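Local coordinates for protein GCN5 like acetylase + bromodomain (Cryptosporidium parvum, PDB 4LDF) that probably acetylates histone H3 as a GCN5-type acetyltransferase, this chain being its bromodomain, a module that in relatives reads acetyl-lysine, at residues Q20-L25 and T58-A63; A43-E48 and R86-K91; R80-C85 and Q101-I106. All blocks are in the same frame, centred on the assembly; numbering follows the deposited sequence.

Contact 1 of 3, residues Q20-L25 and T58-A63; sequences QLLDTL and TMKRKA
Leu22 and Lys60 bring the backbones of 20-25 and 58-63 closest, their CA atoms 6.6 Å apart. These two helical segments run nearly antiparallel, 157° between their directions, with axes 9.7 Å apart. Leu22 points its side chain at the partner and does most of the apolar work. Its CD1 sits 3.6 Å from Met59 CB, while CD2 meets both CB and the terminal CE of Met59. The two side chains cross at about a right angle. Met59 bends at its last torsion (chi3 -71°), which brings CE back toward Leu22 CD2.

Along one margin of this patch Lys60 lays its extended chain past Leu22 CB and carries NZ to the carboxylate of Asp23. The salt bridge measures 2.8 Å from NZ to OD2, and the nitrogen arrives on the anti side of the carboxylate, 22° out of its plane. Lys60 also has a cation-pi partner in Trp19.

The contact joins helix 14-27 to helix 56-64 within the left-handed four-helix bundle of the bromodomain. Helix 71-88 closes its inner side, with Phe74 against Leu22 and both Glu77 and Met81 against Met59.

Contact 2 of 3, residues A43-E48 and R86-K91; sequences ASDYYE and RFYNAK
Tyr88 reaches across from the last turn of its helix and is met by three residues of 43-48, each from a different direction. Tyr46 comes over one face of its ring: CD1 stands 3.6 Å above the plane, offset toward the rim near CG and CD1 of Tyr88. The two rings are 5.0 Å apart at their centroids and inclined by 57°, an oblique aromatic pair. Both side chains have CG anti to the backbone N (chi1 -165° for Tyr46 and 177° for Tyr88), and this throws the rings into the space between the segments.

Asp45 approaches at the edge, with OD1 near the plane of the Tyr88 ring, yet its carboxylate is turned almost perpendicular to that ring. The phenol donates from OH to Asp45 OD1 in a hydrogen bond of 2.5 Å, very short as modelled. Ala43 adds its methyl, CB lying 3.9 Å from Tyr88 CZ.

Backbone turns set both sides. A type I turn from Ala43 to Tyr46, closed by Tyr46 N to Ala43 O, gathers the three partners. Across from it, Tyr88 sits inside a Schellman motif whose positive-phi residue is Ala90. Asn89, next in sequence, donates from ND2 to Cys85 O and to a glycerol, probably from the crystallisation liquor, at the place where bromodomain relatives use an asparagine to bind acetyl-lysine.

The contact thus combines an aromatic pair with one polar tether. Tyr46 limits movement of the phenol ring across one face, while Asp45, at the exposed margin, gives its outer end one polar hold. As acceptor, the carboxylate would probably polarise the hydroxyl, and the phenol in return would probably stabilise the negative charge of Asp45, though a bond length this short is doubtful.

Contact 3 of 3, residues R80-C85 and Q101-I106; sequences RMFDNC and QLEAFI
The ring of Phe82 is sandwiched between Glu103 on one face and Met81 on the other. Glu103 CB makes a CH-pi contact, 4.0 Å from the ring centroid and only 19° off the normal. On the opposite face the methyl CE of Met81, from the neighbouring position on the same helix, stands 3.6 Å above the plane, offset toward the rim. Leu102 and Ile106 come in obliquely: Leu102 CB reaches Phe82 CE1 at 3.7 Å, and Ile106 CG2 stands more loosely beside CE2.

Glu103 swings CG away from its own amide nitrogen and runs on extended, which carries the chain back along the phenyl group toward the other helix. Its carboxylate ends up tilted 28° from the ring plane, with OE2 3.4 Å from Phe82 CB. The charge is answered outside the segments, where OE2 forms a salt bridge with Arg86 NH2. Arg86 also pairs with Asp83 OD1, which probably eases the proximity of the two acids.

The backbones here are nearly antiparallel at 165°, axes 10.6 Å apart, and the Phe82 side chain lies between them. This joins helix 71-88 to helix 93-110, the last two helices of the bromodomain bundle. Helix 14-27 packs alongside through Leu21 on Ile106 and Leu25 on Leu102 and Met81, while Ile56 and Met59 of helix 56-64 touch Met81.

Overall arrangement
Contacts 1 and 3 form a continuous core, their centres about 14 Å apart. Met59 CE touches Met81 SD at 3.6 Å and Leu25 CD1 touches Leu102 CB at 3.8 Å, and through these pairs and the two contacts the four main helices are joined. Contact 2 lies farther along helix 71-88, its centre about 15 Å from that of contact 3 and about 23 Å from that of contact 1, which it does not touch. Arg86 links it to contact 3, and Tyr46 OH packs on Asn84 CB at 3.9 Å. Contact 2 thereby ties the long loop before helix 56-64 to the bundle end where glycerol lies about 4 Å from the Tyr88 side chain, consistent with the acetyl-lysine pocket of bromodomains.

Contact 1 of 3, residues Q20-L25 and T58-A63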
loop_
_atom_site.group_PDB
_atom_site.type_symbol
_atom_site.label_atom_id
_atom_site.label_comp_id
_atom_site.label_asym_id
_atom_site.label_seq_id
_atom_site.Cartn_x
_atom_site.Cartn_y
_atom_site.Cartn_z
ATOM N N GLN A 20 1.504 10.513 4.853
ATOM C CA GLN A 20 0.135 11.046 4.831
ATOM C C GLN A 20 -0.757 10.474 3.718
ATOM O O GLN A 20 -1.981 10.356 3.891
ATOM C CB GLN A 20 0.117 12.576 4.871
ATOM C CG GLN A 20 0.590 13.131 6.217
ATOM C CD GLN A 20 0.410 14.622 6.325
ATOM O OE1 GLN A 20 -0.466 15.224 5.697
ATOM N NE2 GLN A 20 1.225 15.242 7.146
ATOM N N LEU A 21 -0.141 10.106 2.588
ATOM C CA LEU A 21 -0.835 9.427 1.487
ATOM C C LEU A 21 -1.282 8.048 2.015
ATOM O O LEU A 21 -2.418 7.644 1.815
ATOM C CB LEU A 21 0.119 9.277 0.289
ATOM C CG LEU A 21 -0.323 8.459 -0.914
ATOM C CD1 LEU A 21 0.331 8.984 -2.186
ATOM C CD2 LEU A 21 0.025 6.979 -0.754
ATOM N N LEU A 22 -0.386 7.362 2.697
ATOM C CA LEU A 22 -0.620 6.040 3.265
ATOM C C LEU A 22 -1.670 6.112 4.360
ATOM O O LEU A 22 -2.534 5.246 4.413
ATOM C CB LEU A 22 0.677 5.433 3.773
ATOM C CG LEU A 22 1.685 4.980 2.705
ATOM C CD1 LEU A 22 3.055 4.807 3.338
ATOM C CD2 LEU A 22 1.246 3.668 2.026
ATOM N N ASP A 23 -1.636 7.186 5.174
ATOM C CA ASP A 23 -2.640 7.448 6.205
ATOM C C ASP A 23 -3.999 7.698 5.547
ATOM O O ASP A 23 -4.960 7.069 5.948
ATOM C CB ASP A 23 -2.234 8.589 7.164
ATOM C CG ASP A 23 -3.025 8.581 8.469
ATOM O OD1 ASP A 23 -3.522 9.650 8.866
ATOM O OD2 ASP A 23 -3.184 7.488 9.069
ATOM N N THR A 24 -4.061 8.529 4.486
ATOM C CA THR A 24 -5.312 8.752 3.748
ATOM C C THR A 24 -5.853 7.415 3.230
ATOM O O THR A 24 -7.043 7.118 3.414
ATOM C CB THR A 24 -5.108 9.751 2.581
ATOM O OG1 THR A 24 -4.903 11.036 3.140
ATOM C CG2 THR A 24 -6.332 9.821 1.635
ATOM N N LEU A 25 -4.970 6.626 2.571
ATOM C CA LEU A 25 -5.311 5.315 2.035
ATOM C C LEU A 25 -5.865 4.398 3.108
ATOM O O LEU A 25 -6.946 3.848 2.913
ATOM C CB LEU A 25 -4.130 4.662 1.290
ATOM C CG LEU A 25 -4.375 3.263 0.720
ATOM C CD1 LEU A 25 -5.321 3.289 -0.511
ATOM C CD2 LEU A 25 -3.060 2.581 0.366
ATOM N N THR A 58 4.023 -1.563 6.910
ATOM C CA THR A 58 5.392 -1.724 6.412
ATOM C C THR A 58 5.822 -0.429 5.692
ATOM O O THR A 58 6.884 0.103 6.002
ATOM C CB THR A 58 5.501 -2.985 5.520
ATOM O OG1 THR A 58 5.245 -4.142 6.317
ATOM C CG2 THR A 58 6.862 -3.121 4.827
ATOM N N MET A 59 4.999 0.075 4.755
ATOM C CA MET A 59 5.291 1.305 4.008
ATOM C C MET A 59 5.321 2.550 4.906
ATOM O O MET A 59 6.185 3.403 4.712
ATOM C CB MET A 59 4.359 1.462 2.801
ATOM C CG MET A 59 4.609 0.409 1.727
ATOM S SD MET A 59 3.611 0.538 0.234
ATOM C CE MET A 59 2.010 0.065 0.831
ATOM N N LYS A 60 4.407 2.632 5.910
ATOM C CA LYS A 60 4.352 3.730 6.894
ATOM C C LYS A 60 5.628 3.725 7.729
ATOM O O LYS A 60 6.148 4.802 8.018
ATOM C CB LYS A 60 3.131 3.619 7.808
ATOM C CG LYS A 60 1.931 4.418 7.320
ATOM C CD LYS A 60 0.786 4.323 8.319
ATOM C CE LYS A 60 -0.309 5.294 7.989
ATOM N NZ LYS A 60 -1.378 5.325 9.017
ATOM N N ARG A 61 6.143 2.520 8.096
ATOM C CA ARG A 61 7.385 2.344 8.871
ATOM C C ARG A 61 8.565 2.849 8.058
ATOM O O ARG A 61 9.419 3.562 8.587
ATOM C CB ARG A 61 7.634 0.864 9.194
ATOM C CG ARG A 61 7.462 0.482 10.653
ATOM C CD ARG A 61 8.202 -0.804 11.046
ATOM N NE ARG A 61 8.336 -1.808 9.978
ATOM C CZ ARG A 61 7.368 -2.623 9.567
ATOM N NH1 ARG A 61 7.605 -3.517 8.616
ATOM N NH2 ARG A 61 6.157 -2.552 10.101
ATOM N N LYS A 62 8.637 2.435 6.782
ATOM C CA LYS A 62 9.673 2.851 5.834
ATOM C C LYS A 62 9.662 4.389 5.675
ATOM O O LYS A 62 10.719 5.013 5.707
ATOM C CB LYS A 62 9.482 2.151 4.478
ATOM C CG LYS A 62 9.729 0.636 4.542
ATOM C CD LYS A 62 9.811 -0.004 3.155
ATOM C CE LYS A 62 9.943 -1.499 3.256
ATOM N NZ LYS A 62 9.959 -2.152 1.920
ATOM N N ALA A 63 8.469 4.985 5.543
ATOM C CA ALA A 63 8.282 6.435 5.375
ATOM C C ALA A 63 8.722 7.222 6.611
ATOM O O ALA A 63 9.437 8.226 6.481
ATOM C CB ALA A 63 6.829 6.748 5.032
#

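Contact 2 of 3, residues A43-E48 and R86-K91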
loop_
_atom_site.group_PDB
_atom_site.type_symbol
_atom_site.label_atom_id
_atom_site.label_comp_id
_atom_site.label_asym_id
_atom_site.label_seq_id
_atom_site.Cartn_x
_atom_site.Cartn_y
_atom_site.Cartn_z
ATOM N N ALA A 43 -5.035 -16.700 5.834
ATOM C CA ALA A 43 -4.570 -17.286 4.572
ATOM C C ALA A 43 -3.246 -18.008 4.786
ATOM O O ALA A 43 -2.181 -17.420 4.571
ATOM C CB ALA A 43 -4.422 -16.200 3.513
ATOM N N SER A 44 -3.313 -19.285 5.229
ATOM C CA SER A 44 -2.122 -20.101 5.511
ATOM C C SER A 44 -1.186 -20.310 4.300
ATOM O O SER A 44 0.003 -20.560 4.500
ATOM C CB SER A 44 -2.505 -21.435 6.151
ATOM O OG SER A 44 -3.237 -22.253 5.250
ATOM N N ASP A 45 -1.706 -20.194 3.057
ATOM C CA ASP A 45 -0.867 -20.369 1.857
ATOM C C ASP A 45 -0.247 -19.061 1.321
ATOM O O ASP A 45 0.558 -19.116 0.391
ATOM C CB ASP A 45 -1.656 -21.081 0.738
ATOM C CG ASP A 45 -2.913 -20.369 0.269
ATOM O OD1 ASP A 45 -3.262 -19.323 0.860
ATOM O OD2 ASP A 45 -3.608 -20.912 -0.620
ATOM N N TYR A 46 -0.632 -17.894 1.888
ATOM C CA TYR A 46 -0.224 -16.566 1.416
ATOM C C TYR A 46 1.240 -16.373 0.991
ATOM O O TYR A 46 1.512 -15.916 -0.126
ATOM C CB TYR A 46 -0.701 -15.445 2.358
ATOM C CG TYR A 46 -0.616 -14.076 1.712
ATOM C CD1 TYR A 46 -1.602 -13.633 0.831
ATOM C CD2 TYR A 46 0.469 -13.233 1.959
ATOM C CE1 TYR A 46 -1.515 -12.383 0.219
ATOM C CE2 TYR A 46 0.585 -11.997 1.319
ATOM C CZ TYR A 46 -0.419 -11.567 0.470
ATOM O OH TYR A 46 -0.294 -10.352 -0.153
ATOM N N TYR A 47 2.164 -16.661 1.898
ATOM C CA TYR A 47 3.593 -16.453 1.671
ATOM C C TYR A 47 4.267 -17.512 0.778
ATOM O O TYR A 47 5.451 -17.376 0.455
ATOM C CB TYR A 47 4.308 -16.220 3.011
ATOM C CG TYR A 47 3.728 -15.037 3.755
ATOM C CD1 TYR A 47 4.119 -13.737 3.450
ATOM C CD2 TYR A 47 2.758 -15.214 4.736
ATOM C CE1 TYR A 47 3.563 -12.643 4.105
ATOM C CE2 TYR A 47 2.199 -14.126 5.403
ATOM C CZ TYR A 47 2.618 -12.843 5.096
ATOM O OH TYR A 47 2.072 -11.769 5.751
ATOM N N GLU A 48 3.497 -18.538 0.343
ATOM C CA GLU A 48 3.958 -19.574 -0.594
ATOM C C GLU A 48 3.736 -19.026 -2.008
ATOM O O GLU A 48 4.393 -19.444 -2.951
ATOM C CB GLU A 48 3.119 -20.873 -0.445
ATOM C CG GLU A 48 3.272 -21.626 0.867
ATOM C CD GLU A 48 4.677 -22.087 1.206
ATOM O OE1 GLU A 48 5.069 -21.903 2.380
ATOM O OE2 GLU A 48 5.398 -22.587 0.306
ATOM N N ARG A 86 -4.454 -8.916 -5.979
ATOM C CA ARG A 86 -5.101 -9.394 -7.206
ATOM C C ARG A 86 -4.493 -10.693 -7.710
ATOM O O ARG A 86 -5.230 -11.529 -8.214
ATOM C CB ARG A 86 -5.145 -8.300 -8.284
ATOM C CG ARG A 86 -6.148 -7.154 -7.947
ATOM C CD ARG A 86 -6.308 -6.152 -9.079
ATOM N NE ARG A 86 -5.055 -5.433 -9.320
ATOM C CZ ARG A 86 -4.831 -4.159 -9.018
ATOM N NH1 ARG A 86 -5.810 -3.398 -8.523
ATOM N NH2 ARG A 86 -3.637 -3.626 -9.229
ATOM N N PHE A 87 -3.159 -10.897 -7.533
ATOM C CA PHE A 87 -2.513 -12.148 -7.936
ATOM C C PHE A 87 -2.972 -13.277 -7.000
ATOM O O PHE A 87 -3.448 -14.306 -7.485
ATOM C CB PHE A 87 -0.987 -12.010 -7.924
ATOM C CG PHE A 87 -0.233 -13.236 -8.380
ATOM C CD1 PHE A 87 0.258 -13.328 -9.675
ATOM C CD2 PHE A 87 0.050 -14.275 -7.490
ATOM C CE1 PHE A 87 0.987 -14.458 -10.085
ATOM C CE2 PHE A 87 0.763 -15.405 -7.907
ATOM C CZ PHE A 87 1.237 -15.479 -9.196
ATOM N N TYR A 88 -2.850 -13.088 -5.667
ATOM C CA TYR A 88 -3.264 -14.098 -4.676
ATOM C C TYR A 88 -4.743 -14.507 -4.844
ATOM O O TYR A 88 -5.076 -15.697 -4.736
ATOM C CB TYR A 88 -2.997 -13.625 -3.225
ATOM C CG TYR A 88 -3.483 -14.633 -2.205
ATOM C CD1 TYR A 88 -2.760 -15.792 -1.943
ATOM C CD2 TYR A 88 -4.706 -14.466 -1.557
ATOM C CE1 TYR A 88 -3.226 -16.748 -1.044
ATOM C CE2 TYR A 88 -5.201 -15.435 -0.683
ATOM C CZ TYR A 88 -4.443 -16.560 -0.406
ATOM O OH TYR A 88 -4.911 -17.499 0.482
ATOM N N ASN A 89 -5.607 -13.510 -5.095
ATOM C CA ASN A 89 -7.056 -13.660 -5.285
ATOM C C ASN A 89 -7.484 -13.978 -6.717
ATOM O O ASN A 89 -8.694 -14.114 -6.978
ATOM C CB ASN A 89 -7.812 -12.446 -4.717
ATOM C CG ASN A 89 -7.712 -12.353 -3.218
ATOM O OD1 ASN A 89 -8.331 -13.127 -2.509
ATOM N ND2 ASN A 89 -6.933 -11.405 -2.696
ATOM N N ALA A 90 -6.487 -14.178 -7.637
ATOM C CA ALA A 90 -6.688 -14.530 -9.045
ATOM C C ALA A 90 -7.662 -13.568 -9.757
ATOM O O ALA A 90 -8.529 -14.016 -10.509
ATOM C CB ALA A 90 -7.170 -15.984 -9.160
ATOM N N LYS A 91 -7.556 -12.244 -9.460
ATOM C CA LYS A 91 -8.410 -11.173 -10.019
ATOM C C LYS A 91 -9.905 -11.312 -9.633
ATOM O O LYS A 91 -10.767 -10.707 -10.269
ATOM C CB LYS A 91 -8.247 -11.057 -11.560
ATOM C CG LYS A 91 -6.823 -10.855 -12.049
ATOM C CD LYS A 91 -6.808 -10.709 -13.555
ATOM C CE LYS A 91 -5.442 -10.369 -14.088
ATOM N NZ LYS A 91 -5.472 -10.196 -15.560
#

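Contact 3 of 3, residues R80-C85 and Q101-I106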
loop_
_atom_site.group_PDB
_atom_site.type_symbol
_atom_site.label_atom_id
_atom_site.label_comp_id
_atom_site.label_asym_id
_atom_site.label_seq_id
_atom_site.Cartn_x
_atom_site.Cartn_y
_atom_site.Cartn_z
ATOM N N ARG A 80 2.686 -2.738 -6.211
ATOM C CA ARG A 80 2.934 -4.128 -5.827
ATOM C C ARG A 80 1.940 -4.566 -4.734
ATOM O O ARG A 80 1.435 -5.682 -4.802
ATOM C CB ARG A 80 4.402 -4.312 -5.364
ATOM C CG ARG A 80 4.705 -5.710 -4.756
ATOM C CD ARG A 80 6.158 -6.170 -4.859
ATOM N NE ARG A 80 7.134 -5.116 -4.562
ATOM C CZ ARG A 80 7.538 -4.770 -3.344
ATOM N NH1 ARG A 80 8.441 -3.813 -3.187
ATOM N NH2 ARG A 80 7.043 -5.380 -2.272
ATOM N N MET A 81 1.611 -3.675 -3.758
ATOM C CA MET A 81 0.615 -4.048 -2.744
ATOM C C MET A 81 -0.725 -4.463 -3.417
ATOM O O MET A 81 -1.301 -5.494 -3.056
ATOM C CB MET A 81 0.371 -2.905 -1.747
ATOM C CG MET A 81 -0.431 -3.352 -0.536
ATOM S SD MET A 81 -0.895 -2.005 0.557
ATOM C CE MET A 81 -2.155 -1.147 -0.488
ATOM N N PHE A 82 -1.197 -3.669 -4.377
ATOM C CA PHE A 82 -2.463 -3.953 -5.086
ATOM C C PHE A 82 -2.352 -5.156 -6.046
ATOM O O PHE A 82 -3.270 -5.987 -6.114
ATOM C CB PHE A 82 -2.977 -2.695 -5.785
ATOM C CG PHE A 82 -3.370 -1.595 -4.823
ATOM C CD1 PHE A 82 -4.419 -1.778 -3.921
ATOM C CD2 PHE A 82 -2.741 -0.355 -4.863
ATOM C CE1 PHE A 82 -4.790 -0.760 -3.035
ATOM C CE2 PHE A 82 -3.144 0.678 -4.013
ATOM C CZ PHE A 82 -4.166 0.470 -3.108
ATOM N N ASP A 83 -1.188 -5.283 -6.709
ATOM C CA ASP A 83 -0.875 -6.376 -7.618
ATOM C C ASP A 83 -0.839 -7.724 -6.895
ATOM O O ASP A 83 -1.433 -8.682 -7.394
ATOM C CB ASP A 83 0.431 -6.104 -8.392
ATOM C CG ASP A 83 0.290 -5.109 -9.539
ATOM O OD1 ASP A 83 -0.858 -4.863 -9.985
ATOM O OD2 ASP A 83 1.323 -4.608 -10.016
ATOM N N ASN A 84 -0.195 -7.780 -5.710
ATOM C CA ASN A 84 -0.103 -8.966 -4.831
ATOM C C ASN A 84 -1.488 -9.454 -4.457
ATOM O O ASN A 84 -1.745 -10.645 -4.572
ATOM C CB ASN A 84 0.685 -8.659 -3.538
ATOM C CG ASN A 84 2.177 -8.569 -3.705
ATOM O OD1 ASN A 84 2.732 -8.917 -4.744
ATOM N ND2 ASN A 84 2.867 -8.130 -2.664
ATOM N N CYS A 85 -2.385 -8.528 -4.039
ATOM C CA CYS A 85 -3.755 -8.844 -3.644
ATOM C C CYS A 85 -4.488 -9.544 -4.768
ATOM O O CYS A 85 -5.027 -10.647 -4.561
ATOM C CB CYS A 85 -4.507 -7.594 -3.188
ATOM S SG CYS A 85 -6.164 -7.933 -2.520
ATOM N N GLN A 101 -10.670 -0.341 -6.432
ATOM C CA GLN A 101 -11.294 0.843 -5.847
ATOM C C GLN A 101 -10.259 1.720 -5.155
ATOM O O GLN A 101 -10.202 2.909 -5.445
ATOM C CB GLN A 101 -12.408 0.438 -4.862
ATOM C CG GLN A 101 -13.067 1.646 -4.188
ATOM C CD GLN A 101 -13.983 1.277 -3.064
ATOM O OE1 GLN A 101 -13.696 0.388 -2.262
ATOM N NE2 GLN A 101 -15.079 2.009 -2.943
ATOM N N LEU A 102 -9.389 1.124 -4.310
ATOM C CA LEU A 102 -8.412 1.893 -3.546
ATOM C C LEU A 102 -7.285 2.442 -4.377
ATOM O O LEU A 102 -6.804 3.517 -4.068
ATOM C CB LEU A 102 -7.879 1.128 -2.327
ATOM C CG LEU A 102 -8.891 0.546 -1.335
ATOM C CD1 LEU A 102 -8.293 -0.586 -0.582
ATOM C CD2 LEU A 102 -9.376 1.569 -0.381
ATOM N N GLU A 103 -6.838 1.706 -5.409
ATOM C CA GLU A 103 -5.760 2.169 -6.287
ATOM C C GLU A 103 -6.223 3.396 -7.059
ATOM O O GLU A 103 -5.504 4.391 -7.094
ATOM C CB GLU A 103 -5.304 1.045 -7.231
ATOM C CG GLU A 103 -3.996 1.353 -7.936
ATOM C CD GLU A 103 -3.531 0.288 -8.905
ATOM O OE1 GLU A 103 -3.074 0.645 -10.013
ATOM O OE2 GLU A 103 -3.705 -0.907 -8.593
ATOM N N ALA A 104 -7.462 3.356 -7.598
ATOM C CA ALA A 104 -8.074 4.468 -8.322
ATOM C C ALA A 104 -8.286 5.650 -7.381
ATOM O O ALA A 104 -8.073 6.788 -7.785
ATOM C CB ALA A 104 -9.409 4.035 -8.920
ATOM N N PHE A 105 -8.678 5.379 -6.119
ATOM C CA PHE A 105 -8.911 6.417 -5.105
ATOM C C PHE A 105 -7.612 7.167 -4.738
ATOM O O PHE A 105 -7.638 8.394 -4.645
ATOM C CB PHE A 105 -9.564 5.793 -3.844
ATOM C CG PHE A 105 -9.462 6.593 -2.565
ATOM C CD1 PHE A 105 -10.364 7.616 -2.291
ATOM C CD2 PHE A 105 -8.486 6.297 -1.611
ATOM C CE1 PHE A 105 -10.267 8.360 -1.107
ATOM C CE2 PHE A 105 -8.410 7.018 -0.417
ATOM C CZ PHE A 105 -9.285 8.059 -0.180
ATOM N N ILE A 106 -6.497 6.428 -4.531
ATOM C CA ILE A 106 -5.203 6.991 -4.091
ATOM C C ILE A 106 -4.248 7.522 -5.177
ATOM O O ILE A 106 -3.382 8.351 -4.860
ATOM C CB ILE A 106 -4.485 6.067 -3.058
ATOM C CG1 ILE A 106 -3.608 6.862 -2.048
ATOM C CG2 ILE A 106 -3.686 4.959 -3.750
ATOM C CD1 ILE A 106 -4.366 7.841 -1.092
#